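Local coordinates for protein putative acetyltransferase Ta0821 (Thermoplasma acidophilum DSM 1728, PDB 3C26) that is a putative acetyltransferase of the GNAT family that probably transfers an acyl group, although its substrate is not known, at residues V49-E54 and Y207-E212; E166-R171 and V219-D224; R171-F176 and D185-I190; D178-C183 and E192-N197. All blocks are in the same frame, centred on the assembly; numbering follows the deposited sequence.

Interaction 1. Residues V49-E54 and Y207-E212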
# COMPACT_ATOMS: atom_id res chain seq x y z
N VAL A 49 -10.05 7.64 -15.03
CA VAL A 49 -10.35 6.97 -16.30
C VAL A 49 -11.88 6.65 -16.39
O VAL A 49 -12.50 6.74 -17.45
CB VAL A 49 -9.47 5.69 -16.48
CG1 VAL A 49 -9.90 4.92 -17.79
CG2 VAL A 49 -7.92 6.01 -16.52
N ASP A 50 -12.49 6.33 -15.25
CA ASP A 50 -13.91 5.99 -15.28
C ASP A 50 -14.67 7.23 -15.76
O ASP A 50 -15.66 7.16 -16.46
CB ASP A 50 -14.48 5.68 -13.91
CG ASP A 50 -14.19 4.31 -13.41
OD1 ASP A 50 -13.71 3.42 -14.17
OD2 ASP A 50 -14.53 4.12 -12.23
N LYS A 51 -14.14 8.38 -15.38
CA LYS A 51 -14.83 9.64 -15.64
C LYS A 51 -14.72 10.08 -17.09
O LYS A 51 -15.65 10.64 -17.64
CB LYS A 51 -14.29 10.72 -14.69
CG LYS A 51 -14.73 12.15 -14.98
CD LYS A 51 -14.06 13.16 -13.99
CE LYS A 51 -12.59 13.46 -14.31
NZ LYS A 51 -11.99 14.35 -13.27
N VAL A 52 -13.59 9.80 -17.73
CA VAL A 52 -13.31 10.35 -19.09
C VAL A 52 -13.32 9.34 -20.26
O VAL A 52 -13.28 9.71 -21.42
CB VAL A 52 -11.94 11.07 -19.10
CG1 VAL A 52 -11.96 12.29 -18.23
CG2 VAL A 52 -10.83 10.14 -18.67
N ILE A 53 -13.40 8.06 -19.94
CA ILE A 53 -13.25 7.02 -20.97
C ILE A 53 -14.31 7.10 -22.07
O ILE A 53 -14.02 6.79 -23.21
CB ILE A 53 -13.18 5.57 -20.36
CG1 ILE A 53 -12.71 4.56 -21.44
CG2 ILE A 53 -14.52 5.21 -19.72
CD1 ILE A 53 -12.16 3.18 -20.90
N GLU A 54 -15.53 7.48 -21.70
CA GLU A 54 -16.62 7.61 -22.69
C GLU A 54 -16.30 8.72 -23.68
O GLU A 54 -16.43 8.53 -24.93
CB GLU A 54 -18.00 7.81 -22.04
CG GLU A 54 -19.09 7.81 -23.10
CD GLU A 54 -20.49 7.83 -22.54
OE1 GLU A 54 -20.65 7.95 -21.31
OE2 GLU A 54 -21.43 7.70 -23.33
N TYR A 207 -0.73 21.06 -10.95
CA TYR A 207 -1.90 20.78 -11.76
C TYR A 207 -2.98 20.19 -10.84
O TYR A 207 -2.71 19.27 -10.07
CB TYR A 207 -1.56 19.81 -12.89
CG TYR A 207 -2.80 19.45 -13.66
CD1 TYR A 207 -3.28 20.25 -14.68
CD2 TYR A 207 -3.56 18.35 -13.28
CE1 TYR A 207 -4.45 19.92 -15.36
CE2 TYR A 207 -4.73 18.03 -13.92
CZ TYR A 207 -5.18 18.80 -14.93
OH TYR A 207 -6.37 18.41 -15.52
N PHE A 208 -4.18 20.74 -10.90
CA PHE A 208 -5.29 20.25 -10.11
C PHE A 208 -6.53 19.89 -10.94
O PHE A 208 -6.77 20.43 -12.01
CB PHE A 208 -5.68 21.22 -8.96
CG PHE A 208 -6.24 22.51 -9.41
CD1 PHE A 208 -7.61 22.65 -9.64
CD2 PHE A 208 -5.43 23.61 -9.56
CE1 PHE A 208 -8.13 23.84 -10.10
CE2 PHE A 208 -5.94 24.78 -10.02
CZ PHE A 208 -7.31 24.91 -10.25
N ASP A 209 -7.28 18.93 -10.40
CA ASP A 209 -8.49 18.41 -11.01
C ASP A 209 -9.52 18.15 -9.92
O ASP A 209 -9.38 17.24 -9.11
CB ASP A 209 -8.19 17.12 -11.82
CG ASP A 209 -9.40 16.61 -12.59
OD1 ASP A 209 -10.39 17.32 -12.66
OD2 ASP A 209 -9.35 15.48 -13.12
N ILE A 210 -10.48 19.05 -9.86
CA ILE A 210 -11.58 19.00 -8.91
C ILE A 210 -12.64 18.10 -9.54
O ILE A 210 -13.01 18.27 -10.71
CB ILE A 210 -12.22 20.37 -8.75
CG1 ILE A 210 -11.21 21.35 -8.16
CG2 ILE A 210 -13.54 20.26 -7.95
CD1 ILE A 210 -11.77 22.74 -8.04
N TYR A 211 -13.13 17.14 -8.76
CA TYR A 211 -14.14 16.22 -9.30
C TYR A 211 -15.22 16.02 -8.27
O TYR A 211 -15.16 16.63 -7.20
CB TYR A 211 -13.50 14.89 -9.74
CG TYR A 211 -12.77 14.13 -8.64
CD1 TYR A 211 -13.45 13.21 -7.85
CD2 TYR A 211 -11.43 14.32 -8.41
CE1 TYR A 211 -12.82 12.53 -6.85
CE2 TYR A 211 -10.78 13.65 -7.37
CZ TYR A 211 -11.48 12.74 -6.62
OH TYR A 211 -10.88 12.05 -5.60
N GLU A 212 -16.21 15.21 -8.61
CA GLU A 212 -17.32 14.94 -7.71
C GLU A 212 -16.87 14.05 -6.58
O GLU A 212 -16.68 12.86 -6.77
CB GLU A 212 -18.52 14.29 -8.44
CG GLU A 212 -19.09 15.11 -9.53
CD GLU A 212 -19.87 16.31 -9.06
OE1 GLU A 212 -20.38 16.29 -7.93
OE2 GLU A 212 -19.99 17.26 -9.83
O HOH W 1 -13.58 16.49 -12.65

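Interaction 2. Residues E166-R171 and V219-D224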
# COMPACT_ATOMS: atom_id res chain seq x y z
N GLU A 166 1.02 32.81 -13.24
CA GLU A 166 2.28 33.54 -13.29
C GLU A 166 3.36 32.76 -14.02
O GLU A 166 3.12 31.73 -14.62
CB GLU A 166 2.74 33.86 -11.87
CG GLU A 166 1.74 34.70 -11.10
CD GLU A 166 1.58 36.12 -11.67
OE1 GLU A 166 1.98 36.38 -12.84
OE2 GLU A 166 1.04 36.99 -10.94
N ARG A 167 4.58 33.28 -13.93
CA ARG A 167 5.73 32.68 -14.61
C ARG A 167 6.41 31.61 -13.75
O ARG A 167 6.54 31.75 -12.54
CB ARG A 167 6.76 33.75 -15.03
N TYR A 168 6.81 30.55 -14.43
CA TYR A 168 7.51 29.43 -13.82
C TYR A 168 9.01 29.66 -13.91
O TYR A 168 9.62 29.59 -14.99
CB TYR A 168 7.19 28.13 -14.51
CG TYR A 168 7.89 26.94 -13.93
CD1 TYR A 168 7.83 26.68 -12.58
CD2 TYR A 168 8.58 26.04 -14.73
CE1 TYR A 168 8.42 25.60 -12.05
CE2 TYR A 168 9.16 24.91 -14.20
CZ TYR A 168 9.12 24.72 -12.86
OH TYR A 168 9.70 23.59 -12.28
N ALA A 169 9.57 29.90 -12.74
CA ALA A 169 10.99 30.20 -12.58
C ALA A 169 11.75 28.95 -12.18
O ALA A 169 12.95 28.95 -12.03
CB ALA A 169 11.17 31.33 -11.52
N GLY A 170 11.00 27.89 -12.03
CA GLY A 170 11.52 26.59 -11.64
C GLY A 170 12.33 25.93 -12.75
O GLY A 170 12.40 26.42 -13.89
N ARG A 171 12.82 24.74 -12.41
CA ARG A 171 13.85 24.06 -13.15
C ARG A 171 13.44 22.77 -13.80
O ARG A 171 14.26 22.10 -14.45
CB ARG A 171 15.00 23.77 -12.18
CG ARG A 171 15.87 24.97 -11.83
CD ARG A 171 17.10 25.03 -12.72
NE ARG A 171 16.75 25.22 -14.13
CZ ARG A 171 16.21 26.33 -14.62
NH1 ARG A 171 15.91 27.34 -13.83
NH2 ARG A 171 15.94 26.43 -15.90
N VAL A 219 1.81 17.72 -7.81
CA VAL A 219 2.83 18.71 -7.43
C VAL A 219 4.08 18.41 -8.21
O VAL A 219 4.86 17.54 -7.86
CB VAL A 219 3.09 18.70 -5.95
CG1 VAL A 219 4.05 19.86 -5.54
CG2 VAL A 219 1.76 18.84 -5.24
N ASN A 220 4.23 19.18 -9.27
CA ASN A 220 5.37 19.09 -10.20
C ASN A 220 6.62 19.83 -9.74
O ASN A 220 7.74 19.52 -10.15
CB ASN A 220 4.95 19.59 -11.57
CG ASN A 220 3.96 18.65 -12.27
OD1 ASN A 220 4.28 17.48 -12.48
ND2 ASN A 220 2.77 19.14 -12.62
N ASP A 221 6.39 20.85 -8.93
CA ASP A 221 7.44 21.69 -8.36
C ASP A 221 6.89 22.56 -7.24
O ASP A 221 5.71 22.95 -7.22
CB ASP A 221 8.15 22.57 -9.41
CG ASP A 221 9.57 23.01 -8.96
OD1 ASP A 221 9.95 22.73 -7.77
OD2 ASP A 221 10.30 23.57 -9.81
N SER A 222 7.75 22.81 -6.28
CA SER A 222 7.41 23.69 -5.16
C SER A 222 8.65 24.04 -4.36
O SER A 222 9.52 23.19 -4.22
CB SER A 222 6.39 23.05 -4.22
OG SER A 222 6.20 23.92 -3.11
N ASP A 223 8.75 25.27 -3.86
CA ASP A 223 9.89 25.60 -3.02
C ASP A 223 9.63 25.10 -1.63
O ASP A 223 10.54 24.99 -0.84
CB ASP A 223 10.20 27.11 -3.00
N ASP A 224 8.37 24.78 -1.34
CA ASP A 224 7.98 24.24 -0.01
C ASP A 224 6.74 23.36 -0.08
O ASP A 224 5.62 23.80 0.24
CB ASP A 224 7.78 25.38 0.99
CG ASP A 224 7.41 24.89 2.37
OD1 ASP A 224 7.45 23.67 2.62
OD2 ASP A 224 7.04 25.75 3.19
O HOH W 2 12.85 24.23 -9.56

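Interaction 3. Residues R171-F176 and D185-I190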
# COMPACT_ATOMS: atom_id res chain seq x y z
N ARG A 171 12.82 24.74 -12.41
CA ARG A 171 13.85 24.06 -13.15
C ARG A 171 13.44 22.77 -13.80
O ARG A 171 14.26 22.10 -14.45
CB ARG A 171 15.00 23.77 -12.18
CG ARG A 171 15.87 24.97 -11.83
CD ARG A 171 17.10 25.03 -12.72
NE ARG A 171 16.75 25.22 -14.13
CZ ARG A 171 16.21 26.33 -14.62
NH1 ARG A 171 15.91 27.34 -13.83
NH2 ARG A 171 15.94 26.43 -15.90
N TRP A 172 12.18 22.40 -13.59
CA TRP A 172 11.65 21.22 -14.25
C TRP A 172 11.03 21.61 -15.59
O TRP A 172 10.53 22.73 -15.74
CB TRP A 172 10.59 20.56 -13.40
CG TRP A 172 11.18 20.02 -12.22
CD1 TRP A 172 11.26 20.61 -10.99
CD2 TRP A 172 11.89 18.82 -12.14
NE1 TRP A 172 11.94 19.82 -10.15
CE2 TRP A 172 12.34 18.69 -10.83
CE3 TRP A 172 12.17 17.79 -13.04
CZ2 TRP A 172 13.06 17.59 -10.40
CZ3 TRP A 172 12.86 16.70 -12.60
CH2 TRP A 172 13.32 16.62 -11.30
N ARG A 173 11.16 20.71 -16.56
CA ARG A 173 10.61 20.92 -17.90
C ARG A 173 9.69 19.83 -18.34
O ARG A 173 9.19 19.88 -19.44
CB ARG A 173 11.70 20.98 -18.93
CG ARG A 173 11.89 22.30 -19.51
CD ARG A 173 12.31 23.22 -18.48
NE ARG A 173 12.15 24.59 -18.93
CZ ARG A 173 12.18 25.61 -18.11
NH1 ARG A 173 12.35 25.42 -16.79
NH2 ARG A 173 12.02 26.82 -18.62
N CYS A 174 9.57 18.79 -17.53
CA CYS A 174 8.56 17.72 -17.80
C CYS A 174 7.69 17.71 -16.60
O CYS A 174 8.18 17.84 -15.48
CB CYS A 174 9.16 16.35 -18.03
SG CYS A 174 10.34 16.31 -19.34
N PHE A 175 6.40 17.59 -16.87
CA PHE A 175 5.34 17.70 -15.88
C PHE A 175 4.18 16.77 -16.14
O PHE A 175 3.92 16.38 -17.25
CB PHE A 175 4.65 19.09 -15.97
CG PHE A 175 5.56 20.24 -16.23
CD1 PHE A 175 5.88 20.60 -17.53
CD2 PHE A 175 6.02 21.01 -15.17
CE1 PHE A 175 6.69 21.66 -17.77
CE2 PHE A 175 6.85 22.09 -15.41
CZ PHE A 175 7.18 22.41 -16.71
N PHE A 176 3.49 16.45 -15.06
CA PHE A 176 2.23 15.72 -15.12
C PHE A 176 1.16 16.75 -15.26
O PHE A 176 1.01 17.62 -14.40
CB PHE A 176 1.95 14.87 -13.87
CG PHE A 176 1.92 13.40 -14.14
CD1 PHE A 176 1.16 12.88 -15.17
CD2 PHE A 176 2.59 12.52 -13.32
CE1 PHE A 176 1.08 11.52 -15.42
CE2 PHE A 176 2.52 11.15 -13.56
CZ PHE A 176 1.74 10.66 -14.63
N ASP A 185 10.18 22.96 -23.48
CA ASP A 185 11.38 23.86 -23.27
C ASP A 185 10.97 25.16 -22.68
O ASP A 185 11.67 25.80 -21.87
CB ASP A 185 12.06 24.23 -24.61
CG ASP A 185 12.80 23.05 -25.25
OD1 ASP A 185 12.83 21.94 -24.64
OD2 ASP A 185 13.34 23.22 -26.37
N ASP A 186 9.85 25.58 -23.21
CA ASP A 186 9.19 26.76 -22.77
C ASP A 186 7.89 26.31 -22.16
O ASP A 186 6.95 26.05 -22.91
CB ASP A 186 8.87 27.65 -23.95
CG ASP A 186 8.04 28.86 -23.53
OD1 ASP A 186 7.91 29.05 -22.30
OD2 ASP A 186 7.54 29.60 -24.41
N PRO A 187 7.84 26.21 -20.80
CA PRO A 187 6.63 25.77 -20.04
C PRO A 187 5.45 26.74 -20.18
O PRO A 187 4.36 26.46 -19.69
CB PRO A 187 7.11 25.72 -18.57
CG PRO A 187 8.63 25.88 -18.59
CD PRO A 187 8.96 26.58 -19.91
N ASP A 188 5.70 27.85 -20.88
CA ASP A 188 4.70 28.93 -21.11
C ASP A 188 3.59 28.43 -22.03
O ASP A 188 2.44 28.85 -21.91
CB ASP A 188 5.35 30.18 -21.73
N ILE A 189 3.97 27.52 -22.92
CA ILE A 189 3.01 26.87 -23.85
C ILE A 189 2.08 25.93 -23.07
O ILE A 189 0.87 26.11 -23.03
CB ILE A 189 3.70 26.07 -24.97
CG1 ILE A 189 4.33 27.02 -25.99
CG2 ILE A 189 2.68 25.13 -25.67
CD1 ILE A 189 5.74 27.34 -25.67
N ILE A 190 2.68 24.90 -22.47
CA ILE A 190 1.94 23.99 -21.61
C ILE A 190 1.04 24.83 -20.70
O ILE A 190 -0.15 24.54 -20.51
CB ILE A 190 2.89 23.16 -20.70

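Interaction 4. Residues D178-C183 and E192-N197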
# COMPACT_ATOMS: atom_id res chain seq x y z
N ASP A 178 -2.95 16.84 -16.41
CA ASP A 178 -4.14 16.06 -16.82
C ASP A 178 -3.77 14.63 -17.18
O ASP A 178 -4.09 14.13 -18.26
CB ASP A 178 -4.85 16.72 -17.99
CG ASP A 178 -6.16 16.01 -18.39
OD1 ASP A 178 -6.82 15.44 -17.54
OD2 ASP A 178 -6.55 16.07 -19.57
N TRP A 179 -3.02 14.00 -16.28
CA TRP A 179 -2.61 12.57 -16.36
C TRP A 179 -1.72 12.17 -17.53
O TRP A 179 -1.61 11.00 -17.90
CB TRP A 179 -3.82 11.63 -16.30
CG TRP A 179 -4.55 11.70 -15.01
CD1 TRP A 179 -5.55 12.59 -14.69
CD2 TRP A 179 -4.33 10.91 -13.83
NE1 TRP A 179 -5.94 12.39 -13.41
CE2 TRP A 179 -5.25 11.35 -12.86
CE3 TRP A 179 -3.45 9.88 -13.49
CZ2 TRP A 179 -5.32 10.81 -11.58
CZ3 TRP A 179 -3.54 9.33 -12.21
CH2 TRP A 179 -4.46 9.81 -11.28
N LYS A 180 -1.10 13.19 -18.09
CA LYS A 180 -0.16 13.08 -19.18
C LYS A 180 1.17 13.67 -18.71
O LYS A 180 1.22 14.76 -18.17
CB LYS A 180 -0.71 13.82 -20.41
CG LYS A 180 -2.00 13.25 -20.98
CD LYS A 180 -2.68 14.18 -22.01
CE LYS A 180 -3.58 15.18 -21.33
NZ LYS A 180 -4.24 16.23 -22.25
N TYR A 181 2.25 12.92 -18.88
CA TYR A 181 3.59 13.41 -18.58
C TYR A 181 4.20 13.98 -19.87
O TYR A 181 4.53 13.26 -20.81
CB TYR A 181 4.48 12.30 -17.96
CG TYR A 181 5.71 12.84 -17.25
CD1 TYR A 181 5.60 13.46 -15.99
CD2 TYR A 181 6.97 12.71 -17.81
CE1 TYR A 181 6.70 13.92 -15.33
CE2 TYR A 181 8.06 13.21 -17.16
CZ TYR A 181 7.93 13.82 -15.93
OH TYR A 181 9.06 14.30 -15.29
N MSE A 182 4.37 15.29 -19.87
CA MSE A 182 4.78 16.02 -21.06
C MSE A 182 5.87 17.02 -20.77
O MSE A 182 5.97 17.56 -19.68
CB MSE A 182 3.55 16.77 -21.62
CG MSE A 182 2.99 17.84 -20.70
SE MSE A 182 1.40 18.83 -21.37
CE MSE A 182 0.03 17.49 -21.11
N CYS A 183 6.66 17.29 -21.78
CA CYS A 183 7.75 18.24 -21.66
C CYS A 183 7.57 19.39 -22.63
O CYS A 183 6.92 19.29 -23.67
CB CYS A 183 9.11 17.57 -21.88
SG CYS A 183 9.29 15.96 -21.03
N GLU A 192 -0.28 28.04 -20.87
CA GLU A 192 -1.44 28.76 -21.42
C GLU A 192 -2.52 27.80 -21.91
O GLU A 192 -3.63 28.20 -22.25
CB GLU A 192 -1.00 29.71 -22.55
N GLU A 193 -2.20 26.52 -21.89
CA GLU A 193 -3.11 25.48 -22.41
C GLU A 193 -4.02 24.84 -21.35
O GLU A 193 -5.15 24.43 -21.62
CB GLU A 193 -2.25 24.41 -23.06
CG GLU A 193 -2.95 23.48 -23.97
CD GLU A 193 -1.94 22.52 -24.51
OE1 GLU A 193 -0.84 22.47 -23.91
OE2 GLU A 193 -2.22 21.84 -25.52
N TYR A 194 -3.52 24.73 -20.14
CA TYR A 194 -4.32 24.14 -19.02
C TYR A 194 -4.40 25.13 -17.88
O TYR A 194 -4.38 24.78 -16.70
CB TYR A 194 -3.68 22.88 -18.51
CG TYR A 194 -3.61 21.77 -19.51
CD1 TYR A 194 -4.65 20.87 -19.64
CD2 TYR A 194 -2.48 21.59 -20.28
CE1 TYR A 194 -4.57 19.83 -20.54
CE2 TYR A 194 -2.39 20.59 -21.18
CZ TYR A 194 -3.42 19.70 -21.31
OH TYR A 194 -3.29 18.68 -22.21
N SER A 195 -4.52 26.39 -18.30
CA SER A 195 -4.43 27.55 -17.42
C SER A 195 -5.43 27.57 -16.25
O SER A 195 -5.09 28.02 -15.15
CB SER A 195 -4.56 28.83 -18.25
OG SER A 195 -5.84 28.88 -18.88
N ASN A 196 -6.63 27.06 -16.49
CA ASN A 196 -7.69 27.05 -15.46
C ASN A 196 -7.53 25.91 -14.46
O ASN A 196 -8.30 25.78 -13.50
CB ASN A 196 -9.09 26.96 -16.09
CG ASN A 196 -9.60 28.31 -16.57
OD1 ASN A 196 -9.18 29.37 -16.07
ND2 ASN A 196 -10.50 28.28 -17.53
N ASN A 197 -6.51 25.09 -14.70
CA ASN A 197 -6.19 23.98 -13.82
C ASN A 197 -4.75 24.02 -13.33
O ASN A 197 -4.24 23.04 -12.90
CB ASN A 197 -6.41 22.63 -14.51
CG ASN A 197 -7.86 22.32 -14.75
OD1 ASN A 197 -8.45 22.81 -15.69
ND2 ASN A 197 -8.43 21.47 -13.92

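Interaction 1. Residues V49-E54 and Y207-E212
Lys51 reaches off its helix across to the carboxylate of Asp209, and its ammonium end also lies beside the CB of Tyr211. NZ donates to Asp209 OD2 at 2.9 Å, the hydrogen-bonded leg of a salt bridge. It meets that oxygen on the syn side, 26° out of the carboxylate plane, which leaves OD1 the farther of the two oxygens from NZ, at 3.4 Å. The two side chains come from opposite directions. On the lysine side CG stands anti to the backbone N (chi1 170°), and the chain is extended except for a bend at chi3 (76°) that turns the ammonium toward the strand. Helix 45-58, within the region that matches the GNAT acetyltransferase family, is thereby tied to strand 204-211, which forms an antiparallel hairpin with strand 214-221; Asp209 pairs there through its backbone with Asp216. A water gives the ammonium a second grip on this strand: it accepts from Lys51 NZ at 2.7 Å and donates to Ile210 O at the same distance. Tyr211 keeps its CB 3.9 Å from Lys51 NZ, and the phenol ring turns off from the lysine. The bridge lies at the surface, where solvent would be expected to weaken the pull between the charges. One residue earlier in the helix, Asp50 faces another way and makes a salt bridge with Arg91.

Interaction 2. Residues E166-R171 and V219-D224
Tyr168 and Asp221 meet at about a right angle, the phenol ring and the carboxylate standing 78° apart, with Asp221 OD2 at the ring edge close to the ring plane. The aspartate sits in a classic beta bulge: Asn220 and Asp221 both face Phe205 of the neighbouring strand 204-211. A chi1 of -157° at Asp221, with CG roughly opposite the backbone N, places OD2 at the Tyr168 hydroxyl. Asp221 OD2 accepts from Tyr168 OH at 2.5 Å through its anti lone pair, the one away from OD1. The same hydroxyl takes a hydrogen bond from Trp172 N, so the tyrosine relays between the loop backbone and the acid. OD2 is gripped a second time by a water, which donates to it at 2.6 Å and accepts from Arg171 N at 2.9 Å. These two donors would be expected to stabilise the negative charge on this buried carboxylate. Around the ring, Gly170 N lies 3.4 Å above one face of Tyr168, not over the centre of the ring, as the chain folds back over its own side chain; Gly170 CA comes within 3.7 Å of Asp221 OD2. Phe205 packs edge-to-face with Tyr168 and is also touched by Asp221. Beyond the bulge the chain makes an ST turn into helix 225-232, with Asp224 at the N-cap; the turn is closed by Asp224 N donating to Ser222 OG at 2.9 Å.

Interaction 3. Residues R171-F176 and D185-I190
The guanidinium of Arg173 carries the Pro187 ring on one face, with CG 3.4 Å above the plane and near the outer atoms of the group, and has Asp185 O at its edge, in plane. NE donates to that carbonyl oxygen at 3.2 Å in a fairly straight bond (162°), and NH2 adds a weak one to the same atom. The donor stands above the carbonyl plane of Asp185, 54° out of it. A bend at chi2 (63°) swings the guanidinium over to the loop. At its far side NH1 makes weak bonds to Trp172 O and Gly170 O. The Phe175 ring is approached obliquely by Pro187, CZ to CB 3.8 Å, and stacks with Phe205 of strand 204-211. Pro187 thus meets the guanidinium through CG and CD and the Phe175 ring through CB, near the N-terminal end of helix 187-193, with Asp186 at the N-cap. The contact joins that helix to strand 174-177 of the hairpin before it. The carboxylate of Asp185 stays at a distance: OD1 is 6.3 Å from Arg173 NE. The arginine thus works mainly through carbonyl oxygens and van der Waals cover, and the nearby acids probably add only longer-range attraction.

Interaction 4. Residues D178-C183 and E192-N197
Asp178 opens the contact with its CB, 4.0 Å from Tyr194 CE1 and oblique to the ring. A chi1 of -175° carries its carboxylate away from the backbone N, to where OD2 forms a salt bridge with Lys180 NZ at 3.5 Å; the aspartate both touches the tyrosine and steadies the lysine that binds it. After Trp179, whose indole goes to the other side and stacks on Tyr48, the chain enters strand 180-183. Lys180 follows, its side chain crossing that of Tyr194 at about a right angle. NZ donates to Tyr194 OH over a short 2.6 Å, arriving at the ring edge near the plane of the phenol. Glu78 makes a further salt bridge with the same ammonium, so two acids and a hydroxyl hold it, and the positive charge would tend to polarise the phenol. Next but one comes Met182, present as selenomethionine; its side chain and that of Tyr194 run at each other from opposite directions, with CE 3.7 Å from Tyr194 OH and 3.9 Å from Tyr194 CE2. Its SE is 5.4 Å from the ring centroid and 63° off the normal, an oblique Met-aromatic contact. Cys183 ends the segment in a disulfide to Cys174. Across from it, Tyr194 follows helix 187-193, and its O accepts from Asn197 N at 2.9 Å. Asp178 and Trp179, both left-handed, fit a type I' turn of a two-residue beta hairpin (174-177 and 180-183), cross-linked by the disulfide and touched on the Lys180 and Met182 side by Tyr194.

Interaction 1 is a surface contact, a salt bridge and a water between distant parts of the chain, whereas the other three are partly buried. Interactions 3 and 4 hold the same elements, the hairpin and helix 187-193, one at each end of the helix; the disulfide runs between them. Interaction 3 relies on carbonyl oxygens and a proline, interaction 4 on a lysine and a phenol, interaction 2 on a phenol-carboxylate bond. Strands 204-211 and 214-221, neighbours in the sheet, carry one segment each of interactions 1 and 2. Interaction 2 shares Arg171 with interaction 3 and meets it through Asn220 OD1 and Phe176 N, 2.9 Å apart. Asn197 ND2 and Phe208 O, 2.7 Å apart, link interaction 4 to interaction 1.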